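Local structure of histidinol-phosphatase (Listeria monocytogenes serotype 4b str. H7858, 6NLR) at residues M1-H6 with P252-S257. The protein probably hydrolyses L-histidinol phosphate to histidinol and phosphate in histidine biosynthesis, using a trinuclear metal centre of the PHP family. Sequence-based numbering, arbitrary orientation.
Sequences MKRDGH and PFVYGS. With CO (cobalt (II) ion), chain F.
Asp4 and Gly5 meet Tyr255 and Ser257 in a buried contact between the first strand of the chain, 3-7, and the last, 253-256. Segments 3-6 and 253-256 cross steeply, with 83° between their directions. One backbone bond joins them, from Gly5 N to Tyr255 O at 2.8 Å. Asp4 carries the polar part. Its CG stands anti to the backbone N (chi1 -171°), and the carboxylate reaches the end of the second strand. Asp4 OD1 accepts from Ser257 N at 3.1 Å and from His6 N at 3.0 Å. The two N-H groups come from opposite faces of the carboxylate plane. The bond from His6 N closes an Asx turn. Asp4 OD2 takes the hydroxyl of Ser257 in a bond modelled as unusually short, its exact length doubtful; that OG is also hydrogen-bonded to Ser259 OG. With OD1 gripped by two N-H groups and OD2 by the hydroxyl, the carboxylate is probably held in one rotation. In the PHP domain, a member of the TIM-barrel clan, metal ligands gather at the C-terminal ends of the strands. This contact ties two such ends together. His6 NE2 binds cobalt at 2.1 Å, and His8, Glu93 and Asp258 bind the same ion. Asp4 is therefore a second-shell residue, gripping the backbone just before Asp258 and at His6. Gly256 packs its CA against His6 CB at 3.7 Å. The Tyr255 ring crosses the Asp4 side chain at a slant, CE2 nearest Asp4 CG, with the ring and carboxylate planes 55° apart. Arg3 O sits at the ring edge, 3.4 Å from Tyr255 CD2, and the Tyr255 hydroxyl hydrogen-bonds to Arg267 O. Farther from the metals, Val254 CG1 lies over one face of the Arg3 guanidinium, 3.7 Å from Arg3 NE. Arg3 NH2 forms a salt bridge with Asp117.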
HETATM    1  N   MSE A   1       5.047   5.894 -21.631  0.90 58.45           N
HETATM    2  CA  MSE A   1       5.813   6.292 -20.401  0.90 61.69           C
HETATM    3  C   MSE A   1       5.963   5.062 -19.515  0.90 50.17           C
HETATM    4  O   MSE A   1       5.306   4.052 -19.742  0.90 48.02           O
HETATM    5  CB  MSE A   1       5.121   7.427 -19.630  0.90 64.73           C
HETATM    6  CG  MSE A   1       4.982   8.734 -20.398  0.90 80.12           C
HETATM    7 SE   MSE A   1       6.621   9.311 -21.344  0.90104.87          SE
HETATM    8  CE  MSE A   1       6.799   8.525 -23.145  0.90 94.88           C
ATOM      9  N   LYS A   2       6.841   5.152 -18.516  1.00 41.95           N
ATOM     10  CA  LYS A   2       7.098   4.008 -17.663  1.00 38.00           C
ATOM     11  C   LYS A   2       7.323   4.468 -16.220  1.00 33.20           C
ATOM     12  O   LYS A   2       8.412   4.944 -15.887  1.00 30.08           O
ATOM     13  CB  LYS A   2       8.261   3.190 -18.219  1.00 39.84           C
ATOM     14  CG  LYS A   2       8.368   1.815 -17.594  1.00 41.14           C
ATOM     15  CD  LYS A   2       9.151   0.799 -18.412  1.00 42.55           C
ATOM     16  CE  LYS A   2       9.502  -0.385 -17.539  1.00 42.62           C
ATOM     17  NZ  LYS A   2      10.178  -1.458 -18.299  1.00 43.59           N
ATOM     18  N   ARG A   3       6.322   4.260 -15.375  1.00 29.12           N
ATOM     19  CA  ARG A   3       6.259   4.856 -14.029  1.00 25.54           C
ATOM     20  C   ARG A   3       6.081   3.753 -12.984  1.00 25.46           C
ATOM     21  O   ARG A   3       5.199   2.885 -13.164  1.00 25.50           O
ATOM     22  CB  ARG A   3       5.097   5.847 -13.999  1.00 25.55           C
ATOM     23  CG  ARG A   3       4.857   6.467 -12.639  1.00 26.09           C
ATOM     24  CD  ARG A   3       3.796   7.553 -12.676  1.00 28.11           C
ATOM     25  NE  ARG A   3       3.606   8.047 -11.316  1.00 26.94           N
ATOM     26  CZ  ARG A   3       2.532   8.696 -10.882  1.00 28.92           C
ATOM     27  NH1 ARG A   3       1.533   8.974 -11.704  1.00 28.29           N
ATOM     28  NH2 ARG A   3       2.465   9.072  -9.615  1.00 30.44           N
ATOM     29  N   ASP A   4       6.852   3.827 -11.902  1.00 23.37           N
ATOM     30  CA  ASP A   4       6.615   3.034 -10.672  1.00 24.11           C
ATOM     31  C   ASP A   4       6.143   4.018  -9.598  1.00 25.01           C
ATOM     32  O   ASP A   4       6.889   4.964  -9.270  1.00 25.33           O
ATOM     33  CB  ASP A   4       7.851   2.205 -10.302  1.00 23.49           C
ATOM     34  CG  ASP A   4       7.606   1.201  -9.179  1.00 23.27           C
ATOM     35  OD1 ASP A   4       6.532   1.290  -8.500  1.00 21.67           O
ATOM     36  OD2 ASP A   4       8.504   0.331  -8.962  1.00 23.04           O
ATOM     37  N   GLY A   5       4.930   3.813  -9.089  1.00 22.52           N
ATOM     38  CA  GLY A   5       4.319   4.708  -8.097  1.00 22.26           C
ATOM     39  C   GLY A   5       4.487   4.202  -6.682  1.00 21.57           C
ATOM     40  O   GLY A   5       3.905   4.843  -5.781  1.00 25.44           O
ATOM     41  N   HIS A   6       5.248   3.124  -6.438  1.00 21.70           N
ATOM     42  CA  HIS A   6       5.266   2.495  -5.088  1.00 21.23           C
ATOM     43  C   HIS A   6       6.589   1.756  -4.816  1.00 22.41           C
ATOM     44  O   HIS A   6       6.710   0.554  -5.155  1.00 22.06           O
ATOM     45  CB  HIS A   6       4.013   1.626  -4.948  1.00 22.20           C
ATOM     46  CG  HIS A   6       3.709   1.194  -3.554  1.00 22.79           C
ATOM     47  ND1 HIS A   6       2.447   0.770  -3.190  1.00 23.54           N
ATOM     48  CD2 HIS A   6       4.488   1.062  -2.463  1.00 21.38           C
ATOM     49  CE1 HIS A   6       2.463   0.409  -1.921  1.00 25.56           C
ATOM     50  NE2 HIS A   6       3.703   0.579  -1.449  1.00 24.13           N
ATOM     51  N   PRO A 252      -7.880   5.974 -13.024  1.00 25.90           N
ATOM     52  CA  PRO A 252      -6.499   5.727 -13.404  1.00 27.33           C
ATOM     53  C   PRO A 252      -5.849   4.731 -12.445  1.00 26.61           C
ATOM     54  O   PRO A 252      -6.114   4.762 -11.248  1.00 26.41           O
ATOM     55  CB  PRO A 252      -5.790   7.086 -13.304  1.00 26.45           C
ATOM     56  CG  PRO A 252      -6.930   8.099 -13.209  1.00 27.56           C
ATOM     57  CD  PRO A 252      -8.077   7.350 -12.552  1.00 28.26           C
ATOM     58  N   PHE A 253      -4.962   3.922 -13.016  1.00 26.01           N
ATOM     59  CA  PHE A 253      -4.039   3.010 -12.299  1.00 28.22           C
ATOM     60  C   PHE A 253      -2.617   3.527 -12.480  1.00 27.89           C
ATOM     61  O   PHE A 253      -2.300   3.999 -13.547  1.00 28.17           O
ATOM     62  CB  PHE A 253      -4.161   1.583 -12.839  1.00 26.13           C
ATOM     63  CG  PHE A 253      -5.351   0.824 -12.319  1.00 27.74           C
ATOM     64  CD1 PHE A 253      -5.322   0.253 -11.052  1.00 29.70           C
ATOM     65  CD2 PHE A 253      -6.502   0.700 -13.084  1.00 29.63           C
ATOM     66  CE1 PHE A 253      -6.420  -0.442 -10.580  1.00 28.13           C
ATOM     67  CE2 PHE A 253      -7.586  -0.013 -12.618  1.00 31.30           C
ATOM     68  CZ  PHE A 253      -7.543  -0.587 -11.366  1.00 31.73           C
ATOM     69  N   VAL A 254      -1.816   3.445 -11.422  1.00 27.78           N
ATOM     70  CA  VAL A 254      -0.344   3.616 -11.483  1.00 25.55           C
ATOM     71  C   VAL A 254       0.287   2.294 -11.043  1.00 22.31           C
ATOM     72  O   VAL A 254      -0.003   1.850  -9.915  1.00 20.55           O
ATOM     73  CB  VAL A 254       0.111   4.783 -10.589  1.00 23.52           C
ATOM     74  CG1 VAL A 254       1.613   5.009 -10.702  1.00 23.44           C
ATOM     75  CG2 VAL A 254      -0.677   6.055 -10.885  1.00 27.58           C
ATOM     76  N   TYR A 255       1.100   1.700 -11.910  1.00 21.91           N
ATOM     77  CA  TYR A 255       1.943   0.518 -11.591  1.00 22.28           C
ATOM     78  C   TYR A 255       2.709   0.782 -10.301  1.00 21.31           C
ATOM     79  O   TYR A 255       3.308   1.851 -10.188  1.00 23.50           O
ATOM     80  CB  TYR A 255       2.938   0.221 -12.704  1.00 23.21           C
ATOM     81  CG  TYR A 255       4.040  -0.740 -12.312  1.00 23.68           C
ATOM     82  CD1 TYR A 255       3.807  -2.102 -12.225  1.00 22.80           C
ATOM     83  CD2 TYR A 255       5.318  -0.287 -12.017  1.00 21.79           C
ATOM     84  CE1 TYR A 255       4.818  -2.988 -11.882  1.00 23.98           C
ATOM     85  CE2 TYR A 255       6.349  -1.157 -11.688  1.00 23.42           C
ATOM     86  CZ  TYR A 255       6.099  -2.523 -11.638  1.00 23.05           C
ATOM     87  OH  TYR A 255       7.088  -3.394 -11.296  1.00 23.72           O
ATOM     88  N   GLY A 256       2.671  -0.166  -9.375  1.00 20.99           N
ATOM     89  CA  GLY A 256       3.439  -0.144  -8.115  1.00 22.36           C
ATOM     90  C   GLY A 256       4.091  -1.496  -7.882  1.00 23.67           C
ATOM     91  O   GLY A 256       3.331  -2.476  -7.714  1.00 23.13           O
ATOM     92  N   SER A 257       5.432  -1.550  -7.901  1.00 23.62           N
ATOM     93  CA  SER A 257       6.245  -2.764  -7.628  1.00 22.43           C
ATOM     94  C   SER A 257       6.189  -3.110  -6.136  1.00 22.90           C
ATOM     95  O   SER A 257       6.429  -4.265  -5.784  1.00 20.51           O
ATOM     96  CB  SER A 257       7.684  -2.548  -8.054  1.00 24.71           C
ATOM     97  OG  SER A 257       8.302  -1.497  -7.294  1.00 23.74           O
TER
HETATM   98 CO    CO F 303       4.354  -0.507   0.264  1.00 22.38          CO
HETATM   99  O   HOH W   1       2.065   3.196 -14.370  1.00 30.49           O
HETATM  100  O   HOH W   2       2.480  -1.636   0.546  1.00 18.48           O